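Local coordinates for protein alanine glyoxylate transaminase (Thermococcus litoralis, PDB 2ZC0) that probably catalyses transfer of the amino group of alanine to glyoxylate, using pyridoxal 5'-phosphate as cofactor, in the manner of related aminotransferases, at residues Pro44-Leu48 and Gly307-Lys311; Ile57-Val61 and Tyr285-Glu289; Asp123-Asn129 and Lys145-Val151; Glu353-Glu358 and Lys396-Leu400. All blocks are in the same frame, centred on the assembly; numbering follows the deposited sequence.

Contact 1: Pro44-Leu48 and Gly307-Lys311; sequences PDPEL and GYKEK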
loop_
_atom_site.group_PDB
_atom_site.type_symbol
_atom_site.label_atom_id
_atom_site.label_comp_id
_atom_site.label_asym_id
_atom_site.label_seq_id
_atom_site.Cartn_x
_atom_site.Cartn_y
_atom_site.Cartn_z
ATOM N N PRO A 44 -15.183 -32.839 7.304
ATOM C CA PRO A 44 -15.300 -34.221 6.836
ATOM C C PRO A 44 -16.081 -34.914 7.951
ATOM O O PRO A 44 -16.265 -34.315 9.013
ATOM C CB PRO A 44 -13.853 -34.683 6.791
ATOM C CG PRO A 44 -13.243 -33.938 7.950
ATOM C CD PRO A 44 -13.802 -32.546 7.725
ATOM N N ASP A 45 -16.543 -36.144 7.730
ATOM C CA ASP A 45 -17.267 -36.868 8.782
ATOM C C ASP A 45 -16.213 -37.392 9.753
ATOM O O ASP A 45 -15.332 -38.152 9.358
ATOM C CB ASP A 45 -18.039 -38.060 8.204
ATOM C CG ASP A 45 -18.973 -38.717 9.226
ATOM O OD1 ASP A 45 -18.629 -38.796 10.430
ATOM O OD2 ASP A 45 -20.060 -39.177 8.817
ATOM N N PRO A 46 -16.291 -36.998 11.032
ATOM C CA PRO A 46 -15.321 -37.449 12.035
ATOM C C PRO A 46 -15.369 -38.951 12.297
ATOM O O PRO A 46 -14.425 -39.525 12.847
ATOM C CB PRO A 46 -15.685 -36.619 13.267
ATOM C CG PRO A 46 -17.163 -36.438 13.114
ATOM C CD PRO A 46 -17.320 -36.136 11.642
ATOM N N GLU A 47 -16.469 -39.583 11.898
ATOM C CA GLU A 47 -16.634 -41.023 12.076
ATOM C C GLU A 47 -16.085 -41.786 10.870
ATOM O O GLU A 47 -15.821 -42.984 10.957
ATOM C CB GLU A 47 -18.115 -41.379 12.293
ATOM C CG GLU A 47 -18.751 -40.734 13.526
ATOM C CD GLU A 47 -17.841 -40.772 14.742
ATOM O OE1 GLU A 47 -17.259 -41.841 15.029
ATOM O OE2 GLU A 47 -17.710 -39.725 15.412
ATOM N N LEU A 48 -15.916 -41.097 9.742
ATOM C CA LEU A 48 -15.367 -41.746 8.553
ATOM C C LEU A 48 -13.846 -41.623 8.558
ATOM O O LEU A 48 -13.155 -42.168 7.695
ATOM C CB LEU A 48 -15.953 -41.144 7.267
ATOM C CG LEU A 48 -17.453 -41.379 7.031
ATOM C CD1 LEU A 48 -17.862 -40.845 5.666
ATOM C CD2 LEU A 48 -17.749 -42.880 7.113
ATOM N N GLY A 307 -17.887 -43.977 1.642
ATOM C CA GLY A 307 -18.850 -43.462 2.591
ATOM C C GLY A 307 -19.396 -42.120 2.133
ATOM O O GLY A 307 -20.602 -41.894 2.204
ATOM N N TYR A 308 -18.518 -41.230 1.665
ATOM C CA TYR A 308 -18.938 -39.907 1.201
ATOM C C TYR A 308 -19.751 -40.017 -0.080
ATOM O O TYR A 308 -20.744 -39.316 -0.260
ATOM C CB TYR A 308 -17.721 -38.996 0.950
ATOM C CG TYR A 308 -17.012 -38.527 2.206
ATOM C CD1 TYR A 308 -17.696 -37.820 3.199
ATOM C CD2 TYR A 308 -15.660 -38.795 2.407
ATOM C CE1 TYR A 308 -17.049 -37.397 4.361
ATOM C CE2 TYR A 308 -15.007 -38.378 3.561
ATOM C CZ TYR A 308 -15.707 -37.680 4.534
ATOM O OH TYR A 308 -15.065 -37.273 5.677
ATOM N N LYS A 309 -19.320 -40.897 -0.974
ATOM C CA LYS A 309 -20.029 -41.093 -2.230
ATOM C C LYS A 309 -21.475 -41.498 -1.926
ATOM O O LYS A 309 -22.408 -41.057 -2.590
ATOM C CB LYS A 309 -19.336 -42.184 -3.049
ATOM C CG LYS A 309 -19.958 -42.431 -4.403
ATOM C CD LYS A 309 -19.159 -43.447 -5.185
ATOM C CE LYS A 309 -19.731 -43.618 -6.586
ATOM N NZ LYS A 309 -18.888 -44.524 -7.420
ATOM N N GLU A 310 -21.649 -42.338 -0.911
ATOM C CA GLU A 310 -22.976 -42.791 -0.519
ATOM C C GLU A 310 -23.810 -41.615 -0.005
ATOM O O GLU A 310 -24.968 -41.450 -0.386
ATOM C CB GLU A 310 -22.853 -43.877 0.550
ATOM C CG GLU A 310 -24.169 -44.430 1.040
ATOM C CD GLU A 310 -23.976 -45.554 2.040
ATOM O OE1 GLU A 310 -23.217 -45.358 3.015
ATOM O OE2 GLU A 310 -24.583 -46.630 1.850
ATOM N N LYS A 311 -23.214 -40.791 0.853
ATOM C CA LYS A 311 -23.915 -39.627 1.377
ATOM C C LYS A 311 -24.240 -38.691 0.213
ATOM O O LYS A 311 -25.246 -37.991 0.230
ATOM C CB LYS A 311 -23.049 -38.896 2.397
ATOM C CG LYS A 311 -22.800 -39.660 3.682
ATOM C CD LYS A 311 -22.146 -38.727 4.677
ATOM C CE LYS A 311 -21.833 -39.396 5.997
ATOM N NZ LYS A 311 -21.386 -38.371 6.968
#
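Y308 reaches from its helix into the bend made by P44, D45 and L48; the ring meets L48 along one side and D45 and P44 at its hydroxyl. CB carries the ring off the helix with CG beside the backbone N (chi1 -72°). CD1 and CE1 then pass beneath the methyl CD1 of L48, which sits over one face of the ring, 3.9 Å from its centroid and 15° off the normal: a CH-pi contact made near the rim. CZ lies under the same methyl. At the tip, OH accepts the backbone N-H of D45 (D45 N to Y308 OH 2.8 Å), with the donor at the ring edge and in its plane, while CB of P44 touches the same oxygen at 3.1 Å. Helix 295-322 is the long helix that, as in other fold-type I aminotransferases, probably runs from the large domain to the small one, and P44 also packs on T251 of the cofactor pocket. D45 OD1 closes an Asx turn, accepting the N-H of E47 (D45 OD1 to E47 N 2.7 Å) on its anti side. Its other oxygen, OD2, forms a salt bridge with NZ of K311, whose extended chain comes across D45 at about a right angle; the modelled separation is too short to be trusted in detail. That ammonium has two further acceptors, the carbonyl oxygens of S383 and P385.

Contact 2: Ile57-Val61 and Tyr285-Glu289; sequences IAKEV and YIALE
I57, A58 and V61 face Y285, I286 and E289 where two helices cross at 113°, their local axes 9.4 Å apart at closest approach. This is plain helix-helix packing, holding helix 51-64 against helix 281-292 away from the annotated sites. The apolar contacts come first. CD1 of I57 lies against the I286 backbone (I57 CD1 to I286 CA 3.3 Å), while I57 CG1 touches CG2 of the same isoleucine. The CD1 approach to CA is tighter than usual, and chi1 of I57 (113°) falls off the staggered positions, which makes the fine detail of this side chain doubtful. A58 offers its CB to the end of I286, CB to CD1 3.8 Å. V61 presses CG1 on the CB of Y285 at 3.3 Å, at the root of the side chain.

Mixed contacts use the aliphatic part of E289: its CB meets I57 CD1 at 3.4 Å and its CG meets V61 CG2 at 4.1 Å. A58 also packs on L62 of the second subunit, so helix 51-64 also borders that subunit. Cohesion between the segments is thus apolar packing, while the polar ends find partners outside them: the Y285 hydroxyl bonds to K67, and the E289 carboxylate makes a weak, long ion pair with R293.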
loop_
_atom_site.group_PDB
_atom_site.type_symbol
_atom_site.label_atom_id
_atom_site.label_comp_id
_atom_site.label_asym_id
_atom_site.label_seq_id
_atom_site.Cartn_x
_atom_site.Cartn_y
_atom_site.Cartn_z
ATOM N N ILE A 57 -1.226 -43.511 16.332
ATOM C CA ILE A 57 -0.047 -43.024 15.617
ATOM C C ILE A 57 0.425 -41.719 16.279
ATOM O O ILE A 57 1.629 -41.468 16.392
ATOM C CB ILE A 57 -0.323 -42.809 14.098
ATOM C CG1 ILE A 57 -0.251 -41.335 13.730
ATOM C CG2 ILE A 57 -1.657 -43.372 13.728
ATOM C CD1 ILE A 57 1.118 -40.898 13.299
ATOM N N ALA A 58 -0.529 -40.915 16.745
ATOM C CA ALA A 58 -0.207 -39.665 17.424
ATOM C C ALA A 58 0.581 -39.977 18.700
ATOM O O ALA A 58 1.597 -39.339 18.989
ATOM C CB ALA A 58 -1.490 -38.904 17.762
ATOM N N LYS A 59 0.112 -40.970 19.452
ATOM C CA LYS A 59 0.779 -41.380 20.687
ATOM C C LYS A 59 2.181 -41.907 20.388
ATOM O O LYS A 59 3.149 -41.552 21.072
ATOM C CB LYS A 59 -0.020 -42.478 21.388
ATOM C CG LYS A 59 0.441 -42.772 22.815
ATOM C CD LYS A 59 0.393 -44.258 23.143
ATOM C CE LYS A 59 -0.983 -44.861 22.922
ATOM N NZ LYS A 59 -0.961 -46.336 23.178
ATOM N N GLU A 60 2.271 -42.763 19.370
ATOM C CA GLU A 60 3.533 -43.362 18.944
ATOM C C GLU A 60 4.539 -42.278 18.568
ATOM O O GLU A 60 5.668 -42.249 19.075
ATOM C CB GLU A 60 3.304 -44.282 17.734
ATOM C CG GLU A 60 2.621 -45.623 18.041
ATOM C CD GLU A 60 2.263 -46.402 16.767
ATOM O OE1 GLU A 60 1.888 -47.598 16.870
ATOM O OE2 GLU A 60 2.350 -45.816 15.661
ATOM N N VAL A 61 4.117 -41.393 17.671
ATOM C CA VAL A 61 4.956 -40.296 17.217
ATOM C C VAL A 61 5.493 -39.442 18.369
ATOM O O VAL A 61 6.685 -39.138 18.418
ATOM C CB VAL A 61 4.183 -39.381 16.237
ATOM C CG1 VAL A 61 4.971 -38.116 15.976
ATOM C CG2 VAL A 61 3.934 -40.119 14.922
ATOM N N TYR A 285 3.870 -35.069 11.460
ATOM C CA TYR A 285 4.296 -36.433 11.727
ATOM C C TYR A 285 3.129 -37.416 11.606
ATOM O O TYR A 285 3.288 -38.505 11.054
ATOM C CB TYR A 285 4.970 -36.509 13.102
ATOM C CG TYR A 285 6.441 -36.159 13.037
ATOM C CD1 TYR A 285 7.330 -36.975 12.344
ATOM C CD2 TYR A 285 6.939 -34.993 13.623
ATOM C CE1 TYR A 285 8.674 -36.648 12.227
ATOM C CE2 TYR A 285 8.289 -34.651 13.512
ATOM C CZ TYR A 285 9.148 -35.489 12.807
ATOM O OH TYR A 285 10.481 -35.166 12.657
ATOM N N ILE A 286 1.958 -37.021 12.100
ATOM C CA ILE A 286 0.775 -37.866 11.993
ATOM C C ILE A 286 0.515 -38.152 10.511
ATOM O O ILE A 286 0.224 -39.288 10.125
ATOM C CB ILE A 286 -0.479 -37.186 12.589
ATOM C CG1 ILE A 286 -0.412 -37.165 14.118
ATOM C CG2 ILE A 286 -1.739 -37.932 12.146
ATOM C CD1 ILE A 286 -1.667 -36.596 14.763
ATOM N N ALA A 287 0.619 -37.109 9.689
ATOM C CA ALA A 287 0.402 -37.208 8.244
ATOM C C ALA A 287 1.488 -38.031 7.562
ATOM O O ALA A 287 1.237 -38.700 6.557
ATOM C CB ALA A 287 0.355 -35.804 7.623
ATOM N N LEU A 288 2.699 -37.962 8.108
ATOM C CA LEU A 288 3.829 -38.698 7.562
ATOM C C LEU A 288 3.624 -40.203 7.716
ATOM O O LEU A 288 3.855 -40.965 6.777
ATOM C CB LEU A 288 5.125 -38.282 8.259
ATOM C CG LEU A 288 6.378 -39.049 7.827
ATOM C CD1 LEU A 288 6.595 -38.902 6.327
ATOM C CD2 LEU A 288 7.570 -38.530 8.599
ATOM N N GLU A 289 3.203 -40.624 8.907
ATOM C CA GLU A 289 2.954 -42.037 9.176
ATOM C C GLU A 289 1.729 -42.508 8.412
ATOM O O GLU A 289 1.723 -43.592 7.836
ATOM C CB GLU A 289 2.734 -42.277 10.671
ATOM C CG GLU A 289 4.016 -42.346 11.476
ATOM C CD GLU A 289 4.993 -43.362 10.908
ATOM O OE1 GLU A 289 4.605 -44.537 10.737
ATOM O OE2 GLU A 289 6.149 -42.977 10.630
#

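Contact 3: Asp123-Asn129 and Lys145-Val151; sequences DVVITEN and KIEGVPV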
loop_
_atom_site.group_PDB
_atom_site.type_symbol
_atom_site.label_atom_id
_atom_site.label_comp_id
_atom_site.label_asym_id
_atom_site.label_seq_id
_atom_site.Cartn_x
_atom_site.Cartn_y
_atom_site.Cartn_z
ATOM N N ASP A 123 -4.596 -4.714 -7.469
ATOM C CA ASP A 123 -4.505 -5.753 -8.484
ATOM C C ASP A 123 -5.867 -6.423 -8.644
ATOM O O ASP A 123 -6.601 -6.607 -7.670
ATOM C CB ASP A 123 -3.509 -6.847 -8.078
ATOM C CG ASP A 123 -2.057 -6.475 -8.335
ATOM O OD1 ASP A 123 -1.775 -5.400 -8.903
ATOM O OD2 ASP A 123 -1.188 -7.297 -7.966
ATOM N N VAL A 124 -6.204 -6.781 -9.878
ATOM C CA VAL A 124 -7.453 -7.480 -10.144
ATOM C C VAL A 124 -7.090 -8.949 -10.183
ATOM O O VAL A 124 -6.104 -9.328 -10.793
ATOM C CB VAL A 124 -8.054 -7.113 -11.512
ATOM C CG1 VAL A 124 -9.073 -8.186 -11.941
ATOM C CG2 VAL A 124 -8.716 -5.749 -11.440
ATOM N N VAL A 125 -7.859 -9.778 -9.502
ATOM C CA VAL A 125 -7.605 -11.204 -9.554
ATOM C C VAL A 125 -8.918 -11.800 -10.034
ATOM O O VAL A 125 -9.981 -11.468 -9.505
ATOM C CB VAL A 125 -7.211 -11.796 -8.172
ATOM C CG1 VAL A 125 -8.056 -11.223 -7.092
ATOM C CG2 VAL A 125 -7.368 -13.295 -8.202
ATOM N N ILE A 126 -8.858 -12.640 -11.064
ATOM C CA ILE A 126 -10.071 -13.235 -11.590
ATOM C C ILE A 126 -10.329 -14.593 -10.958
ATOM O O ILE A 126 -9.406 -15.364 -10.707
ATOM C CB ILE A 126 -10.030 -13.289 -13.153
ATOM C CG1 ILE A 126 -10.959 -14.372 -13.698
ATOM C CG2 ILE A 126 -8.627 -13.486 -13.631
ATOM C CD1 ILE A 126 -10.399 -15.781 -13.599
ATOM N N THR A 127 -11.600 -14.861 -10.680
ATOM C CA THR A 127 -12.027 -16.103 -10.050
ATOM C C THR A 127 -13.289 -16.599 -10.740
ATOM O O THR A 127 -13.795 -15.966 -11.663
ATOM C CB THR A 127 -12.401 -15.864 -8.582
ATOM O OG1 THR A 127 -13.587 -15.060 -8.527
ATOM C CG2 THR A 127 -11.282 -15.127 -7.857
ATOM N N GLU A 128 -13.797 -17.737 -10.289
ATOM C CA GLU A 128 -15.047 -18.270 -10.829
ATOM C C GLU A 128 -16.141 -17.473 -10.114
ATOM O O GLU A 128 -15.845 -16.748 -9.158
ATOM C CB GLU A 128 -15.158 -19.766 -10.497
ATOM C CG GLU A 128 -14.270 -20.651 -11.369
ATOM C CD GLU A 128 -13.591 -21.764 -10.599
ATOM O OE1 GLU A 128 -13.735 -21.823 -9.362
ATOM O OE2 GLU A 128 -12.891 -22.585 -11.233
ATOM N N ASN A 129 -17.381 -17.556 -10.596
ATOM C CA ASN A 129 -18.505 -16.875 -9.940
ATOM C C ASN A 129 -19.654 -17.872 -9.858
ATOM O O ASN A 129 -20.226 -18.252 -10.886
ATOM C CB ASN A 129 -18.946 -15.619 -10.712
ATOM C CG ASN A 129 -20.040 -14.825 -9.973
ATOM O OD1 ASN A 129 -20.180 -14.927 -8.747
ATOM N ND2 ASN A 129 -20.801 -14.021 -10.713
ATOM N N LYS A 145 -8.828 -6.742 -6.139
ATOM C CA LYS A 145 -10.123 -6.451 -6.740
ATOM C C LYS A 145 -10.560 -7.750 -7.422
ATOM O O LYS A 145 -9.866 -8.258 -8.308
ATOM C CB LYS A 145 -9.982 -5.352 -7.789
ATOM C CG LYS A 145 -11.228 -4.524 -8.010
ATOM C CD LYS A 145 -12.412 -5.351 -8.488
ATOM C CE LYS A 145 -13.676 -4.491 -8.539
ATOM N NZ LYS A 145 -14.887 -5.287 -8.868
ATOM N N ILE A 146 -11.705 -8.288 -7.027
ATOM C CA ILE A 146 -12.166 -9.535 -7.615
ATOM C C ILE A 146 -13.114 -9.409 -8.812
ATOM O O ILE A 146 -14.088 -8.661 -8.771
ATOM C CB ILE A 146 -12.812 -10.408 -6.514
ATOM C CG1 ILE A 146 -11.705 -10.869 -5.562
ATOM C CG2 ILE A 146 -13.544 -11.617 -7.122
ATOM C CD1 ILE A 146 -12.209 -11.526 -4.342
ATOM N N GLU A 147 -12.792 -10.122 -9.891
ATOM C CA GLU A 147 -13.621 -10.158 -11.104
ATOM C C GLU A 147 -13.983 -11.623 -11.315
ATOM O O GLU A 147 -13.113 -12.445 -11.604
ATOM C CB GLU A 147 -12.854 -9.665 -12.335
ATOM C CG GLU A 147 -12.604 -8.166 -12.413
ATOM C CD GLU A 147 -13.876 -7.341 -12.464
ATOM O OE1 GLU A 147 -14.956 -7.899 -12.776
ATOM O OE2 GLU A 147 -13.792 -6.121 -12.199
ATOM N N GLY A 148 -15.261 -11.951 -11.154
ATOM C CA GLY A 148 -15.697 -13.327 -11.330
ATOM C C GLY A 148 -16.057 -13.681 -12.763
ATOM O O GLY A 148 -16.333 -12.799 -13.572
ATOM N N VAL A 149 -16.024 -14.977 -13.072
ATOM C CA VAL A 149 -16.370 -15.512 -14.392
ATOM C C VAL A 149 -17.377 -16.643 -14.128
ATOM O O VAL A 149 -17.076 -17.586 -13.406
ATOM C CB VAL A 149 -15.142 -16.127 -15.115
ATOM C CG1 VAL A 149 -15.578 -16.777 -16.431
ATOM C CG2 VAL A 149 -14.105 -15.053 -15.407
ATOM N N PRO A 150 -18.583 -16.564 -14.720
ATOM C CA PRO A 150 -19.644 -17.569 -14.553
ATOM C C PRO A 150 -19.205 -19.013 -14.784
ATOM O O PRO A 150 -18.298 -19.277 -15.570
ATOM C CB PRO A 150 -20.687 -17.147 -15.587
ATOM C CG PRO A 150 -20.523 -15.670 -15.650
ATOM C CD PRO A 150 -19.010 -15.510 -15.659
ATOM N N VAL A 151 -19.865 -19.943 -14.102
ATOM C CA VAL A 151 -19.566 -21.362 -14.256
ATOM C C VAL A 151 -20.859 -22.146 -14.530
ATOM O O VAL A 151 -21.954 -21.636 -14.298
ATOM C CB VAL A 151 -18.934 -21.955 -12.968
ATOM C CG1 VAL A 151 -17.818 -21.045 -12.459
ATOM C CG2 VAL A 151 -19.997 -22.139 -11.904
#
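V125 and I146 run alongside each other off the same face, with CG1 of each 4.0 Å from the other; T127 follows on that face and meets I146 at about a right angle, its OG1 3.7 Å from I146 CG2. The opposite face carries V124 and I126 with K145 and E147: CG1 of V124 slants against E147 CG at 3.6 Å, and I126 CG1 slants against CG2 of V149, also at 3.6 Å. Parallel hydrogen bonding holds this register, alternating from K145 N to D123 O (2.7 Å) through V125 and E147 to T127, while the last two bonds, to V149 and N129, are bent and weak. The strands are joined through helix 133-140 as a beta-alpha-beta unit in the central sheet of the large domain. The V125, T127 and I146 face meets that helix, at L136, F139 and the zinc-binding E140; helix 158-170 covers I126, E147 and V149. T127 sets OG1 between its own N and carbonyl carbon (chi1 68°), from where it donates to E128 O (2.9 Å). A valine at T127 would remove this donor and probably leave the E128 carbonyl without that bond and less firmly fixed. Beyond it, the E128 side chain meets V151 at about a right angle, CB 3.5 Å from V151 CG1, its carboxylate held by T180 and Q185, and the amide of N129 bonds to T370 and D371.

Contact 4: Glu353-Glu358 and Lys396-Leu400; sequences ELMERE and KLAKL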
loop_
_atom_site.group_PDB
_atom_site.type_symbol
_atom_site.label_atom_id
_atom_site.label_comp_id
_atom_site.label_asym_id
_atom_site.label_seq_id
_atom_site.Cartn_x
_atom_site.Cartn_y
_atom_site.Cartn_z
ATOM N N GLU A 353 -34.644 -18.696 8.761
ATOM C CA GLU A 353 -35.945 -19.264 9.066
ATOM C C GLU A 353 -35.859 -20.780 9.179
ATOM O O GLU A 353 -36.544 -21.385 10.003
ATOM C CB GLU A 353 -36.953 -18.877 7.985
ATOM C CG GLU A 353 -38.375 -18.728 8.498
ATOM C CD GLU A 353 -39.319 -18.198 7.434
ATOM O OE1 GLU A 353 -38.942 -17.224 6.743
ATOM O OE2 GLU A 353 -40.437 -18.747 7.293
ATOM N N LEU A 354 -35.005 -21.392 8.361
ATOM C CA LEU A 354 -34.842 -22.843 8.373
ATOM C C LEU A 354 -34.214 -23.267 9.697
ATOM O O LEU A 354 -34.652 -24.228 10.334
ATOM C CB LEU A 354 -33.933 -23.284 7.216
ATOM C CG LEU A 354 -34.101 -24.674 6.583
ATOM C CD1 LEU A 354 -32.844 -25.019 5.799
ATOM C CD2 LEU A 354 -34.349 -25.723 7.647
ATOM N N MET A 355 -33.183 -22.530 10.099
ATOM C CA MET A 355 -32.460 -22.803 11.330
ATOM C C MET A 355 -33.341 -22.586 12.557
ATOM O O MET A 355 -33.199 -23.280 13.563
ATOM C CB MET A 355 -31.225 -21.902 11.410
ATOM C CG MET A 355 -30.209 -22.327 12.454
ATOM S SD MET A 355 -28.662 -21.396 12.370
ATOM C CE MET A 355 -28.382 -21.043 14.097
ATOM N N GLU A 356 -34.259 -21.629 12.461
ATOM C CA GLU A 356 -35.162 -21.304 13.562
ATOM C C GLU A 356 -36.362 -22.232 13.707
ATOM O O GLU A 356 -36.660 -22.705 14.805
ATOM C CB GLU A 356 -35.671 -19.871 13.414
ATOM C CG GLU A 356 -34.667 -18.800 13.773
ATOM C CD GLU A 356 -35.261 -17.409 13.660
ATOM O OE1 GLU A 356 -36.384 -17.204 14.176
ATOM O OE2 GLU A 356 -34.608 -16.522 13.062
ATOM N N ARG A 357 -37.045 -22.493 12.598
ATOM C CA ARG A 357 -38.234 -23.336 12.609
ATOM C C ARG A 357 -37.979 -24.842 12.562
ATOM O O ARG A 357 -38.605 -25.598 13.304
ATOM C CB ARG A 357 -39.154 -22.919 11.457
ATOM C CG ARG A 357 -39.439 -21.423 11.447
ATOM C CD ARG A 357 -40.310 -20.987 10.281
ATOM N NE ARG A 357 -41.684 -21.468 10.396
ATOM C CZ ARG A 357 -42.676 -21.091 9.594
ATOM N NH1 ARG A 357 -43.895 -21.581 9.770
ATOM N NH2 ARG A 357 -42.450 -20.216 8.621
ATOM N N GLU A 358 -37.065 -25.287 11.705
ATOM C CA GLU A 358 -36.794 -26.718 11.599
ATOM C C GLU A 358 -35.516 -27.170 12.310
ATOM O O GLU A 358 -35.320 -28.364 12.545
ATOM C CB GLU A 358 -36.730 -27.141 10.126
ATOM C CG GLU A 358 -37.974 -26.821 9.295
ATOM C CD GLU A 358 -39.244 -27.476 9.825
ATOM O OE1 GLU A 358 -39.183 -28.653 10.240
ATOM O OE2 GLU A 358 -40.306 -26.813 9.809
ATOM N N LYS A 396 -37.081 -31.544 5.971
ATOM C CA LYS A 396 -37.424 -30.332 6.708
ATOM C C LYS A 396 -37.203 -29.138 5.795
ATOM O O LYS A 396 -37.969 -28.174 5.813
ATOM C CB LYS A 396 -36.535 -30.196 7.949
ATOM C CG LYS A 396 -36.886 -31.137 9.084
ATOM C CD LYS A 396 -35.872 -31.045 10.212
ATOM C CE LYS A 396 -36.436 -31.597 11.519
ATOM N NZ LYS A 396 -37.472 -30.687 12.104
ATOM N N LEU A 397 -36.145 -29.211 4.994
ATOM C CA LEU A 397 -35.811 -28.143 4.062
ATOM C C LEU A 397 -36.913 -28.019 3.017
ATOM O O LEU A 397 -37.301 -26.914 2.631
ATOM C CB LEU A 397 -34.461 -28.450 3.391
ATOM C CG LEU A 397 -33.940 -27.615 2.214
ATOM C CD1 LEU A 397 -34.593 -28.075 0.930
ATOM C CD2 LEU A 397 -34.189 -26.135 2.454
ATOM N N ALA A 398 -37.411 -29.167 2.567
ATOM C CA ALA A 398 -38.477 -29.224 1.570
ATOM C C ALA A 398 -39.765 -28.661 2.165
ATOM O O ALA A 398 -40.533 -27.987 1.480
ATOM C CB ALA A 398 -38.689 -30.671 1.117
ATOM N N LYS A 399 -39.983 -28.949 3.445
ATOM C CA LYS A 399 -41.164 -28.481 4.168
ATOM C C LYS A 399 -41.253 -26.949 4.137
ATOM O O LYS A 399 -42.285 -26.388 3.773
ATOM C CB LYS A 399 -41.113 -28.980 5.620
ATOM C CG LYS A 399 -42.276 -28.526 6.497
ATOM C CD LYS A 399 -42.029 -28.852 7.974
ATOM C CE LYS A 399 -43.156 -28.318 8.857
ATOM N NZ LYS A 399 -42.874 -28.500 10.308
ATOM N N LEU A 400 -40.168 -26.277 4.512
ATOM C CA LEU A 400 -40.156 -24.817 4.516
ATOM C C LEU A 400 -40.178 -24.283 3.087
ATOM O O LEU A 400 -40.721 -23.209 2.823
ATOM C CB LEU A 400 -38.912 -24.291 5.225
ATOM C CG LEU A 400 -39.092 -23.074 6.138
ATOM C CD1 LEU A 400 -37.720 -22.462 6.387
ATOM C CD2 LEU A 400 -40.028 -22.044 5.512
#
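Helices 347-357 and 389-404 cross at 113°, their local axes 10.3 Å apart, with E358 and K396 closest, CA to CA 6.1 Å. The pair belongs to the C-terminal part of the chain, probably the small domain of the aminotransferase fold, and is tied by a salt-bridge network of E358, K396 and K399. The E358 chain bends at chi2 (-59°), which sets its carboxylate between the K396 and K399 chains. OE1 takes NZ of K396 at 3.2 Å on its anti side, while OE2 receives K399 NZ at 3.1 Å through its syn lone pair. The same K396 NZ also donates to the carbonyl oxygen E358 O, at 3.2 Å and in the carbonyl plane, so one residue offers this ammonium two oxygens. Replacing E358 by an alanine would remove the carboxylate and is likely to leave the K399 ammonium without its mate here and K396 held more loosely. R357 pairs with E353 along its own helix, NH2 to OE2 2.8 Å and in the guanidinium plane, and NH2 also pairs with E403. Beneath these charges lies a leucine core, extended by F350, which packs on L397 and L400. L354 CD1 meets L397 CD2 at 3.8 Å, and L400 drives CD1 against the helix backbone, 3.5 Å from L354 CA.

None of the four contacts touches another; the closest pair, contacts 1 and 2, have centres about 22 Å apart, and their helices 281-292 and 295-322 follow each other in the chain. Contact 1 lies close to the cofactor, the P44 side chain being about 7 Å from a bound aminopyridoxal phosphate. Contacts 1 and 2 both border the second subunit, whereas contact 3 touches the third. Contact 3 lies in the central sheet, its centre about 32 Å from that of contact 1 and across the centre of the chain; there the I146 side chain is about 5 Å from a zinc ion. Contact 4 follows later in sequence, about 24 Å from contact 1 between centres.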